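Local coordinates for dimethylsulfoniopropionate lyase (Roseovarius nubinhibens, PDB 4B29), which probably cleaves dimethylsulfoniopropionate, releasing dimethyl sulfide, with a zinc ion held in a cupin fold, at residues F48-P52 and T129-V134; R60-L65 and P94-H100; D144-H148 and P188-T192; P152-Y156 and T180-P184. All coordinates share one frame; numbering follows the deposited sequence.

Contact 1: F48-P52 and T129-V134; sequences FATWP and TQSLRV
Leu132 reaches across to the 48-52 loop with both of its methyls, each to a different residue. Because chi1 of -172° swings CG away from the backbone N and out over the loop, the fork that follows can send CD1 to Ala49 CB at 3.6 Å and CD2 to Pro52 CD at 3.8 Å. The proline ring and the leucine side chain cross at about a right angle, and Pro52 CG lies 4.1 Å from Leu132 CB. At its other end the same ring meets the turn at 129-131: Pro52 CB is 3.7 Å from Thr129 OG1 and 3.9 Å from Ser131 CB. Thr129 OG1 accepts the Ser131 N-H at 3.0 Å, closing an ST turn, and is also hydrogen-bonded to Asp54 OD1. No direct hydrogen bond joins the two segments; a water bridges them, donating to Thr50 O and Ser131 O. Further in, Trp51 CZ3 grazes Val134 CG2 at 4.5 Å. The contact fastens the loop that leaves helix 43-48 to the start of strand 133-139; Trp51 packs on helix 24-41, while Val134 lies against Leu201 and Leu203 of strand 198-205.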
# COMPACT_ATOMS: atom_id res chain seq x y z
N PHE A 48 -13.02 -5.84 7.92
CA PHE A 48 -11.73 -6.42 8.20
C PHE A 48 -11.17 -5.89 9.52
O PHE A 48 -10.58 -6.64 10.29
CB PHE A 48 -10.78 -6.03 7.07
CG PHE A 48 -9.42 -6.71 7.09
CD1 PHE A 48 -9.23 -8.00 6.57
CD2 PHE A 48 -8.31 -6.00 7.58
CE1 PHE A 48 -7.92 -8.56 6.51
CE2 PHE A 48 -7.00 -6.55 7.54
CZ PHE A 48 -6.81 -7.83 6.98
N ALA A 49 -11.40 -4.61 9.78
CA ALA A 49 -10.84 -3.99 11.03
C ALA A 49 -11.58 -2.73 11.39
O ALA A 49 -11.95 -1.96 10.49
CB ALA A 49 -9.35 -3.68 10.83
N THR A 50 -11.77 -2.49 12.69
CA THR A 50 -12.30 -1.21 13.13
C THR A 50 -11.19 -0.17 13.04
O THR A 50 -10.03 -0.45 13.36
CB THR A 50 -12.76 -1.37 14.60
OG1 THR A 50 -13.78 -2.38 14.61
CG2 THR A 50 -13.39 -0.07 15.12
N TRP A 51 -11.54 1.06 12.65
CA TRP A 51 -10.50 2.09 12.59
C TRP A 51 -10.09 2.44 14.02
O TRP A 51 -10.96 2.70 14.81
CB TRP A 51 -11.08 3.34 11.94
CG TRP A 51 -10.00 4.38 11.65
CD1 TRP A 51 -9.73 5.50 12.40
CD2 TRP A 51 -9.06 4.37 10.59
NE1 TRP A 51 -8.69 6.20 11.84
CE2 TRP A 51 -8.26 5.54 10.72
CE3 TRP A 51 -8.82 3.50 9.51
CZ2 TRP A 51 -7.23 5.85 9.83
CZ3 TRP A 51 -7.80 3.83 8.59
CH2 TRP A 51 -7.01 4.99 8.78
N PRO A 52 -8.78 2.45 14.31
CA PRO A 52 -8.33 2.61 15.71
C PRO A 52 -8.63 4.03 16.25
O PRO A 52 -8.59 4.99 15.50
CB PRO A 52 -6.82 2.36 15.62
CG PRO A 52 -6.41 2.31 14.17
CD PRO A 52 -7.70 2.18 13.34
N THR A 129 0.04 2.83 16.22
CA THR A 129 -1.06 2.08 16.84
C THR A 129 -0.64 0.61 16.80
O THR A 129 0.17 0.19 15.96
CB THR A 129 -2.40 2.25 16.11
OG1 THR A 129 -3.42 1.51 16.79
CG2 THR A 129 -2.28 1.78 14.63
N GLN A 130 -1.22 -0.17 17.72
CA GLN A 130 -1.04 -1.62 17.69
C GLN A 130 -2.34 -2.31 17.22
O GLN A 130 -2.35 -3.53 17.15
CB GLN A 130 -0.71 -2.13 19.11
CG GLN A 130 0.75 -1.77 19.50
CD GLN A 130 1.80 -2.59 18.78
OE1 GLN A 130 1.53 -3.71 18.30
NE2 GLN A 130 3.04 -2.06 18.73
N SER A 131 -3.38 -1.52 16.90
CA SER A 131 -4.71 -2.10 16.59
C SER A 131 -4.86 -2.46 15.12
O SER A 131 -5.68 -3.35 14.76
CB SER A 131 -5.83 -1.15 16.98
OG SER A 131 -5.79 -0.96 18.41
N LEU A 132 -4.02 -1.86 14.29
CA LEU A 132 -4.15 -2.09 12.85
C LEU A 132 -2.80 -1.77 12.23
O LEU A 132 -1.96 -1.14 12.88
CB LEU A 132 -5.16 -1.08 12.33
CG LEU A 132 -5.61 -1.26 10.86
CD1 LEU A 132 -5.92 -2.79 10.49
CD2 LEU A 132 -6.81 -0.32 10.67
N ARG A 133 -2.59 -2.22 11.00
CA ARG A 133 -1.45 -1.74 10.24
C ARG A 133 -1.97 -1.36 8.86
O ARG A 133 -2.77 -2.11 8.27
CB ARG A 133 -0.41 -2.84 10.17
CG ARG A 133 0.81 -2.50 9.41
CD ARG A 133 1.78 -3.69 9.50
NE ARG A 133 3.12 -3.34 9.05
CZ ARG A 133 3.75 -3.86 8.01
NH1 ARG A 133 3.17 -4.75 7.21
NH2 ARG A 133 4.97 -3.48 7.75
N VAL A 134 -1.55 -0.18 8.39
CA VAL A 134 -2.00 0.35 7.10
C VAL A 134 -0.74 0.68 6.32
O VAL A 134 0.08 1.51 6.74
CB VAL A 134 -2.80 1.65 7.28
CG1 VAL A 134 -3.23 2.16 5.88
CG2 VAL A 134 -4.03 1.44 8.12
O HOH W 1 -8.68 -2.16 14.76

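Contact 2: R60-L65 and P94-H100; sequences RPAHAL and PHVEWRH. With NI (nickel (II) ion), chain K.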
# COMPACT_ATOMS: atom_id res chain seq x y z
N ARG A 60 8.03 10.47 12.64
CA ARG A 60 9.01 9.67 11.94
C ARG A 60 9.52 10.51 10.75
O ARG A 60 8.69 11.05 10.03
CB ARG A 60 8.30 8.40 11.42
CG ARG A 60 9.28 7.47 10.69
CD ARG A 60 8.63 6.18 10.20
NE ARG A 60 7.99 5.64 11.38
CZ ARG A 60 8.55 4.79 12.22
NH1 ARG A 60 9.75 4.27 11.96
NH2 ARG A 60 7.87 4.44 13.33
N PRO A 61 10.83 10.56 10.51
CA PRO A 61 11.30 11.44 9.42
C PRO A 61 11.09 10.83 8.04
O PRO A 61 10.97 9.60 7.90
CB PRO A 61 12.82 11.55 9.67
CG PRO A 61 13.22 10.44 10.48
CD PRO A 61 11.94 9.97 11.28
N ALA A 62 11.10 11.71 7.05
CA ALA A 62 10.98 11.31 5.65
C ALA A 62 12.20 10.52 5.25
O ALA A 62 13.31 10.71 5.78
CB ALA A 62 10.85 12.55 4.78
N HIS A 63 12.02 9.63 4.29
CA HIS A 63 13.14 8.95 3.69
C HIS A 63 12.81 8.83 2.21
O HIS A 63 11.85 8.14 1.85
CB HIS A 63 13.40 7.58 4.31
CG HIS A 63 14.51 6.83 3.64
ND1 HIS A 63 14.28 5.79 2.75
CD2 HIS A 63 15.85 7.00 3.67
CE1 HIS A 63 15.43 5.34 2.29
NE2 HIS A 63 16.40 6.06 2.83
N ALA A 64 13.57 9.55 1.38
CA ALA A 64 13.30 9.58 -0.08
C ALA A 64 13.82 8.34 -0.78
O ALA A 64 14.89 7.81 -0.45
CB ALA A 64 13.97 10.85 -0.67
N LEU A 65 13.05 7.84 -1.75
CA LEU A 65 13.53 6.81 -2.69
C LEU A 65 13.12 7.27 -4.10
O LEU A 65 12.25 8.14 -4.22
CB LEU A 65 12.96 5.41 -2.36
CG LEU A 65 13.57 4.72 -1.13
CD1 LEU A 65 12.82 3.41 -0.91
CD2 LEU A 65 15.10 4.48 -1.29
N PRO A 94 6.79 13.38 -0.48
CA PRO A 94 8.11 13.89 -0.04
C PRO A 94 8.32 13.88 1.46
O PRO A 94 9.38 14.31 1.94
CB PRO A 94 8.10 15.38 -0.50
CG PRO A 94 6.98 15.51 -1.47
CD PRO A 94 5.95 14.44 -1.07
N HIS A 95 7.34 13.36 2.19
CA HIS A 95 7.33 13.46 3.67
C HIS A 95 7.30 12.11 4.34
O HIS A 95 7.42 12.04 5.57
CB HIS A 95 6.11 14.23 4.12
CG HIS A 95 6.08 15.63 3.59
ND1 HIS A 95 7.03 16.57 3.94
CD2 HIS A 95 5.23 16.24 2.73
CE1 HIS A 95 6.77 17.70 3.31
NE2 HIS A 95 5.68 17.53 2.58
N VAL A 96 7.13 11.04 3.56
CA VAL A 96 7.03 9.71 4.18
C VAL A 96 8.33 8.97 4.19
O VAL A 96 9.28 9.29 3.44
CB VAL A 96 5.93 8.83 3.52
CG1 VAL A 96 4.55 9.49 3.63
CG2 VAL A 96 6.28 8.53 2.06
N GLU A 97 8.40 7.92 5.02
CA GLU A 97 9.54 7.05 5.07
C GLU A 97 9.37 5.89 4.08
O GLU A 97 8.77 4.85 4.39
CB GLU A 97 9.75 6.52 6.53
CG GLU A 97 10.91 5.56 6.57
CD GLU A 97 10.98 4.85 7.91
OE1 GLU A 97 11.30 5.52 8.91
OE2 GLU A 97 10.70 3.64 7.95
N TRP A 98 9.92 6.05 2.86
CA TRP A 98 9.83 5.02 1.83
C TRP A 98 10.76 3.88 2.14
O TRP A 98 11.91 4.10 2.61
CB TRP A 98 10.14 5.59 0.42
CG TRP A 98 9.12 6.50 -0.05
CD1 TRP A 98 9.14 7.88 0.02
CD2 TRP A 98 7.89 6.14 -0.69
NE1 TRP A 98 7.97 8.38 -0.51
CE2 TRP A 98 7.21 7.33 -0.97
CE3 TRP A 98 7.29 4.89 -1.01
CZ2 TRP A 98 5.93 7.34 -1.57
CZ3 TRP A 98 6.03 4.89 -1.64
CH2 TRP A 98 5.36 6.10 -1.91
N ARG A 99 10.26 2.68 1.81
CA ARG A 99 10.92 1.40 2.01
C ARG A 99 10.89 0.54 0.73
O ARG A 99 10.02 0.71 -0.14
CB ARG A 99 10.23 0.62 3.16
CG ARG A 99 10.06 1.47 4.43
CD ARG A 99 9.29 0.74 5.53
NE ARG A 99 9.29 1.51 6.79
CZ ARG A 99 8.51 1.24 7.83
NH1 ARG A 99 7.70 0.20 7.81
NH2 ARG A 99 8.57 1.99 8.94
N HIS A 100 11.84 -0.39 0.64
CA HIS A 100 11.96 -1.29 -0.52
C HIS A 100 11.76 -2.75 -0.15
O HIS A 100 11.09 -3.50 -0.87
CB HIS A 100 13.38 -1.21 -1.08
CG HIS A 100 13.53 -0.28 -2.24
ND1 HIS A 100 14.72 0.33 -2.54
CD2 HIS A 100 12.64 0.10 -3.18
CE1 HIS A 100 14.56 1.08 -3.61
NE2 HIS A 100 13.30 0.97 -4.01
NI NI K . 18.38 5.83 2.55
O HOH W 2 12.41 7.76 8.93
O HOH W 3 18.30 4.16 0.85
O HOH W 4 20.51 5.38 3.01
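A single beta bridge, His63 with Glu97, joins two irregular loops at the surface of this cupin-family lyase, one running from strand 56-57 to helix 67-73 and the other following helix 83-92. His63 N donates to Val96 O at 2.9 Å, and Trp98 N returns a bond to His63 O at 3.0 Å. The imidazole adds a third link: chi1 of 176° turns the ring edge toward the 94-100 segment, where ND1 donates to Trp98 O at 2.9 Å. On one side of the bridge, Glu97 is gripped side-on by Arg99, whose NE and NH2, in the conformer described (one of two), both bond OE2, NE on the anti lone pair. Arg60 lies against the carboxylate mainly by its aliphatic part, CD coming within 3.0 Å of Glu97 OE1. Bent at chi3 (-53°), it brings NH1 to 3.6 Å from Glu97 OE1, a long salt bridge, with guanidinium and carboxylate planes 81° apart; its NE makes a weak hydrogen bond to Gly125 O. The two arginines thus share one carboxylate, which probably offsets their like charges, and Arg99 has a second acidic partner in Glu119. A water ties Glu97 OE1 to Pro61 O. Farther along, Leu65 CD1 touches Trp98 CB, whose indole meets Phe118 edge-to-face and packs on helix 67-73. The same methyl makes a CH-pi contact with one of two conformers of His100, 3.8 Å from the ring centroid. At the outer edge, His63 NE2 binds a nickel ion at 2.0 Å, and two waters also bind the metal.

Contact 3: D144-H148 and P188-T192; sequences DYGWH and PHAMT. With ZN (zinc ion), chain J; PO4 (phosphate ion), chain B.
His148 and His189 pair across two antiparallel strands and send their rings to the same face of the sheet, where zinc and phosphate lie. Chi1 values of 56° and 42° direct both rings toward the phosphate and the zinc; their planes meet at 63°. This is the close-packed part. His148 is sandwiched, with Tyr145 CZ over the centre of one face and His189 CG toward the rim of the other. Its rotation is fixed at both nitrogens: ND1 donates almost straight to Gly146 O at 2.8 Å, in the ring plane, and NE2 donates to phosphate O3 at 2.7 Å. Tyr145 OH bonds phosphate O1 at 2.6 Å and also meets Tyr102. His189 NE2 binds zinc at 2.0 Å, with ND1 held by Ala187 O. Such a metal centre, seated on strands of a beta-barrel, is characteristic of cupins; Glu154 and His150 supply the other protein ligands, and phosphate O4 takes a further position. A beta bulge between Tyr145 and His148 shifts the register by one residue, and there Ala190 CB tucks in 3.2 Å from Tyr145 O. The rim at Trp147 and Asp144 is looser and more exposed. Trp147 lays its six-membered ring over the Ala190 methyl, 4.2 Å from CB to the centroid, and its CE3 lies near Pro188 CB. Toward the far end, Asp144 in one of its two conformers places OD1 2.9 Å from Thr192 OG1, a hydroxyl that is hydrogen-bonded to His166 NE2.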
# COMPACT_ATOMS: atom_id res chain seq x y z
N ASP A 144 6.57 -6.78 -12.66
CA ASP A 144 6.03 -8.06 -12.22
C ASP A 144 6.53 -8.29 -10.79
O ASP A 144 7.70 -8.53 -10.55
CB ASP A 144 6.48 -9.18 -13.15
CG ASP A 144 5.72 -10.47 -12.92
OD1 ASP A 144 4.56 -10.59 -13.40
OD2 ASP A 144 6.30 -11.36 -12.26
N TYR A 145 5.61 -8.13 -9.85
CA TYR A 145 5.91 -8.38 -8.44
C TYR A 145 5.61 -9.84 -8.26
O TYR A 145 4.43 -10.26 -8.28
CB TYR A 145 4.98 -7.50 -7.58
CG TYR A 145 5.20 -7.54 -6.09
CD1 TYR A 145 6.33 -8.15 -5.52
CD2 TYR A 145 4.29 -6.91 -5.24
CE1 TYR A 145 6.51 -8.15 -4.13
CE2 TYR A 145 4.47 -6.89 -3.84
CZ TYR A 145 5.59 -7.52 -3.31
OH TYR A 145 5.77 -7.50 -1.93
N GLY A 146 6.67 -10.65 -8.13
CA GLY A 146 6.51 -12.11 -8.14
C GLY A 146 5.90 -12.67 -6.87
O GLY A 146 5.61 -11.90 -5.93
N TRP A 147 5.70 -13.97 -6.83
CA TRP A 147 5.03 -14.65 -5.71
C TRP A 147 5.73 -14.31 -4.38
O TRP A 147 6.96 -14.49 -4.23
CB TRP A 147 5.05 -16.17 -5.90
CG TRP A 147 4.22 -16.63 -7.07
CD1 TRP A 147 4.70 -17.16 -8.25
CD2 TRP A 147 2.79 -16.63 -7.18
NE1 TRP A 147 3.63 -17.48 -9.10
CE2 TRP A 147 2.46 -17.18 -8.46
CE3 TRP A 147 1.74 -16.28 -6.31
CZ2 TRP A 147 1.13 -17.35 -8.88
CZ3 TRP A 147 0.42 -16.43 -6.75
CH2 TRP A 147 0.12 -16.97 -8.03
N HIS A 148 4.94 -13.83 -3.43
CA HIS A 148 5.49 -13.48 -2.11
C HIS A 148 4.43 -13.81 -1.08
O HIS A 148 3.26 -14.02 -1.42
CB HIS A 148 5.89 -12.01 -2.04
CG HIS A 148 4.79 -11.06 -2.37
ND1 HIS A 148 4.39 -10.84 -3.67
CD2 HIS A 148 4.03 -10.25 -1.60
CE1 HIS A 148 3.41 -9.95 -3.69
NE2 HIS A 148 3.18 -9.57 -2.44
N PRO A 188 0.56 -17.49 -0.99
CA PRO A 188 1.38 -16.65 -1.85
C PRO A 188 0.53 -15.86 -2.84
O PRO A 188 -0.52 -16.34 -3.30
CB PRO A 188 2.26 -17.64 -2.60
CG PRO A 188 2.33 -18.85 -1.70
CD PRO A 188 0.97 -18.91 -1.05
N HIS A 189 0.97 -14.64 -3.12
CA HIS A 189 0.25 -13.77 -4.05
C HIS A 189 1.27 -13.03 -4.90
O HIS A 189 2.47 -12.97 -4.55
CB HIS A 189 -0.71 -12.82 -3.28
CG HIS A 189 -0.12 -12.23 -2.02
ND1 HIS A 189 0.00 -12.96 -0.86
CD2 HIS A 189 0.32 -10.98 -1.75
CE1 HIS A 189 0.53 -12.18 0.09
NE2 HIS A 189 0.70 -10.98 -0.42
N ALA A 190 0.80 -12.42 -5.97
CA ALA A 190 1.70 -11.67 -6.86
C ALA A 190 0.89 -10.65 -7.63
O ALA A 190 -0.34 -10.60 -7.51
CB ALA A 190 2.41 -12.67 -7.84
N MET A 191 1.56 -9.75 -8.34
CA MET A 191 0.81 -8.70 -9.02
C MET A 191 1.62 -8.22 -10.23
O MET A 191 2.83 -8.09 -10.13
CB MET A 191 0.64 -7.52 -8.05
CG MET A 191 -0.33 -6.43 -8.59
SD MET A 191 -0.16 -4.88 -7.63
CE MET A 191 1.46 -4.37 -8.18
N THR A 192 0.93 -7.91 -11.33
CA THR A 192 1.61 -7.43 -12.55
C THR A 192 0.96 -6.12 -12.96
O THR A 192 -0.28 -6.04 -13.10
CB THR A 192 1.32 -8.45 -13.68
OG1 THR A 192 1.76 -9.73 -13.23
CG2 THR A 192 2.07 -8.02 -14.98
ZN ZN J . 1.04 -9.49 0.90
P PO4 B . 2.52 -7.16 -0.12
O1 PO4 B . 3.90 -6.65 -0.41
O2 PO4 B . 1.77 -6.05 0.64
O3 PO4 B . 1.75 -7.53 -1.38
O4 PO4 B . 2.54 -8.38 0.74

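Contact 4: P152-Y156 and T180-P184; sequences PEELY and TRFHP. With ZN (zinc ion), chain J; PO4 (phosphate ion), chain B; EDO (1,2-ethanediol), chain F.
The zinc site of the cupin barrel draws Glu154 from this antiparallel strand pair, 153-156 against 180-183, the latter an outermost strand of its sheet. Glu154 and His183 form a hydrogen-bonded pair, as do Tyr156 and Arg181; His183 N donates to Glu154 O at 2.8 Å. Above this ladder the Glu154 and His183 side chains run side by side in the same direction. The glutamate chain is extended beyond CG and delivers OE1 to zinc at 2.0 Å. The same oxygen receives His183 ND1 at 2.9 Å, an almost straight bond lying in the imidazole plane but arriving on the anti side, 34° out of the carboxylate plane. His183 is therefore a second-shell residue that positions a metal ligand, and its ring also stacks on that of His189, another ligand. Tyr156 slants past the imidazole, its CD1 3.5 Å from His183 CE1, and its hydroxyl donates to phosphate O3 at 2.6 Å; a weak bond from ethanediol O1 reaches the same hydroxyl. Phe165 meets the Tyr156 ring edge-to-face. The opposite face of the strands carries Leu155 and Phe182, with Leu155 CD1 4.2 Å from Phe182 CB; from helix 43-48, Phe48 packs on both and Phe45 on Leu155. Near the start of the first strand Glu153 forms a salt bridge with Arg205. Its carboxylate also borders the phenyl edge of Phe182, the two planes 86° apart, with Glu153 OE1 3.4 Å from Phe182 CE1.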
# COMPACT_ATOMS: atom_id res chain seq x y z
N PRO A 152 0.69 -12.78 8.36
CA PRO A 152 -0.51 -11.97 8.63
C PRO A 152 -1.44 -11.92 7.42
O PRO A 152 -0.98 -12.06 6.26
CB PRO A 152 0.06 -10.55 8.90
CG PRO A 152 1.49 -10.55 8.38
CD PRO A 152 1.93 -12.02 8.60
N GLU A 153 -2.71 -11.81 7.71
CA GLU A 153 -3.72 -11.55 6.64
C GLU A 153 -3.60 -10.12 6.15
O GLU A 153 -3.16 -9.23 6.88
CB GLU A 153 -5.10 -11.72 7.23
CG GLU A 153 -5.39 -13.22 7.61
CD GLU A 153 -6.71 -13.38 8.24
OE1 GLU A 153 -7.49 -12.39 8.30
OE2 GLU A 153 -7.10 -14.49 8.69
N GLU A 154 -4.05 -9.88 4.92
CA GLU A 154 -3.92 -8.55 4.34
C GLU A 154 -5.15 -8.31 3.49
O GLU A 154 -5.72 -9.24 2.94
CB GLU A 154 -2.65 -8.62 3.50
CG GLU A 154 -2.53 -7.79 2.39
CD GLU A 154 -1.15 -7.89 1.78
OE1 GLU A 154 -0.84 -8.86 1.06
OE2 GLU A 154 -0.39 -6.94 1.92
N LEU A 155 -5.57 -7.05 3.41
CA LEU A 155 -6.73 -6.66 2.56
C LEU A 155 -6.23 -5.50 1.71
O LEU A 155 -6.01 -4.38 2.21
CB LEU A 155 -7.92 -6.25 3.43
CG LEU A 155 -9.17 -5.82 2.62
CD1 LEU A 155 -9.67 -6.95 1.69
CD2 LEU A 155 -10.27 -5.36 3.58
N TYR A 156 -6.02 -5.76 0.41
CA TYR A 156 -5.64 -4.71 -0.51
C TYR A 156 -6.84 -3.85 -0.90
O TYR A 156 -7.97 -4.34 -1.00
CB TYR A 156 -5.14 -5.35 -1.85
CG TYR A 156 -3.66 -5.37 -1.98
CD1 TYR A 156 -2.92 -6.37 -1.32
CD2 TYR A 156 -2.98 -4.40 -2.70
CE1 TYR A 156 -1.51 -6.41 -1.46
CE2 TYR A 156 -1.61 -4.43 -2.84
CZ TYR A 156 -0.87 -5.40 -2.17
OH TYR A 156 0.49 -5.43 -2.33
N THR A 180 -11.13 -4.35 -3.88
CA THR A 180 -10.29 -4.89 -2.78
C THR A 180 -9.98 -6.34 -3.02
O THR A 180 -10.60 -7.02 -3.88
CB THR A 180 -11.01 -4.78 -1.41
OG1 THR A 180 -12.21 -5.60 -1.35
CG2 THR A 180 -11.36 -3.29 -1.09
N ARG A 181 -8.99 -6.86 -2.29
CA ARG A 181 -8.78 -8.29 -2.33
C ARG A 181 -8.20 -8.78 -1.01
O ARG A 181 -7.21 -8.17 -0.56
CB ARG A 181 -7.83 -8.70 -3.43
CG ARG A 181 -8.09 -10.25 -3.63
CD ARG A 181 -7.03 -10.99 -4.37
NE ARG A 181 -7.67 -12.24 -4.75
CZ ARG A 181 -7.43 -12.90 -5.88
NH1 ARG A 181 -6.45 -12.53 -6.67
NH2 ARG A 181 -8.20 -13.94 -6.14
N PHE A 182 -8.80 -9.85 -0.45
CA PHE A 182 -8.30 -10.45 0.80
C PHE A 182 -7.21 -11.49 0.49
O PHE A 182 -7.40 -12.36 -0.41
CB PHE A 182 -9.46 -11.15 1.46
CG PHE A 182 -9.09 -11.96 2.67
CD1 PHE A 182 -8.65 -11.32 3.82
CD2 PHE A 182 -9.26 -13.32 2.68
CE1 PHE A 182 -8.35 -12.05 4.98
CE2 PHE A 182 -8.96 -14.09 3.87
CZ PHE A 182 -8.50 -13.43 5.00
N HIS A 183 -6.09 -11.43 1.21
CA HIS A 183 -5.05 -12.46 1.11
C HIS A 183 -4.99 -13.23 2.42
O HIS A 183 -4.62 -12.67 3.44
CB HIS A 183 -3.68 -11.84 0.86
CG HIS A 183 -3.56 -11.22 -0.51
ND1 HIS A 183 -2.70 -10.17 -0.77
CD2 HIS A 183 -4.25 -11.44 -1.65
CE1 HIS A 183 -2.82 -9.83 -2.05
NE2 HIS A 183 -3.73 -10.59 -2.61
N PRO A 184 -5.41 -14.49 2.41
CA PRO A 184 -5.40 -15.25 3.66
C PRO A 184 -3.96 -15.51 4.11
O PRO A 184 -3.00 -15.43 3.32
CB PRO A 184 -6.07 -16.60 3.32
CG PRO A 184 -6.57 -16.45 1.92
CD PRO A 184 -5.98 -15.21 1.25
ZN ZN J . 1.04 -9.49 0.90
P PO4 B . 2.52 -7.16 -0.12
O1 PO4 B . 3.90 -6.65 -0.41
O2 PO4 B . 1.77 -6.05 0.64
O3 PO4 B . 1.75 -7.53 -1.38
O4 PO4 B . 2.54 -8.38 0.74
C1 EDO F . 0.99 -2.55 0.02
O1 EDO F . 0.70 -2.62 -1.38
C2 EDO F . 2.49 -2.57 0.15
O2 EDO F . 2.70 -2.71 1.54
O HOH W 5 -1.37 -13.19 3.65

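In the fold
Contacts 3 and 4 share the metal centre: their centres are 13 Å apart, and both touch the zinc and the phosphate. The two strands of contact 4 lie between those of contact 3 in sequence; contact 3 belongs to the five-stranded sheet, contact 4 to the seven-stranded one. The zinc site is thus built from both sheets, Glu154 and His189 meeting at one metal. Contact 1 lies 14 Å from contact 4, centre to centre, on the same seven-stranded sheet, and the two touch through helix 43-48. Contact 2 falls between the two segments of contact 1 in sequence, yet sits 21 to 24 Å from the other centres, joining surface loops across the chain's centre from contact 4.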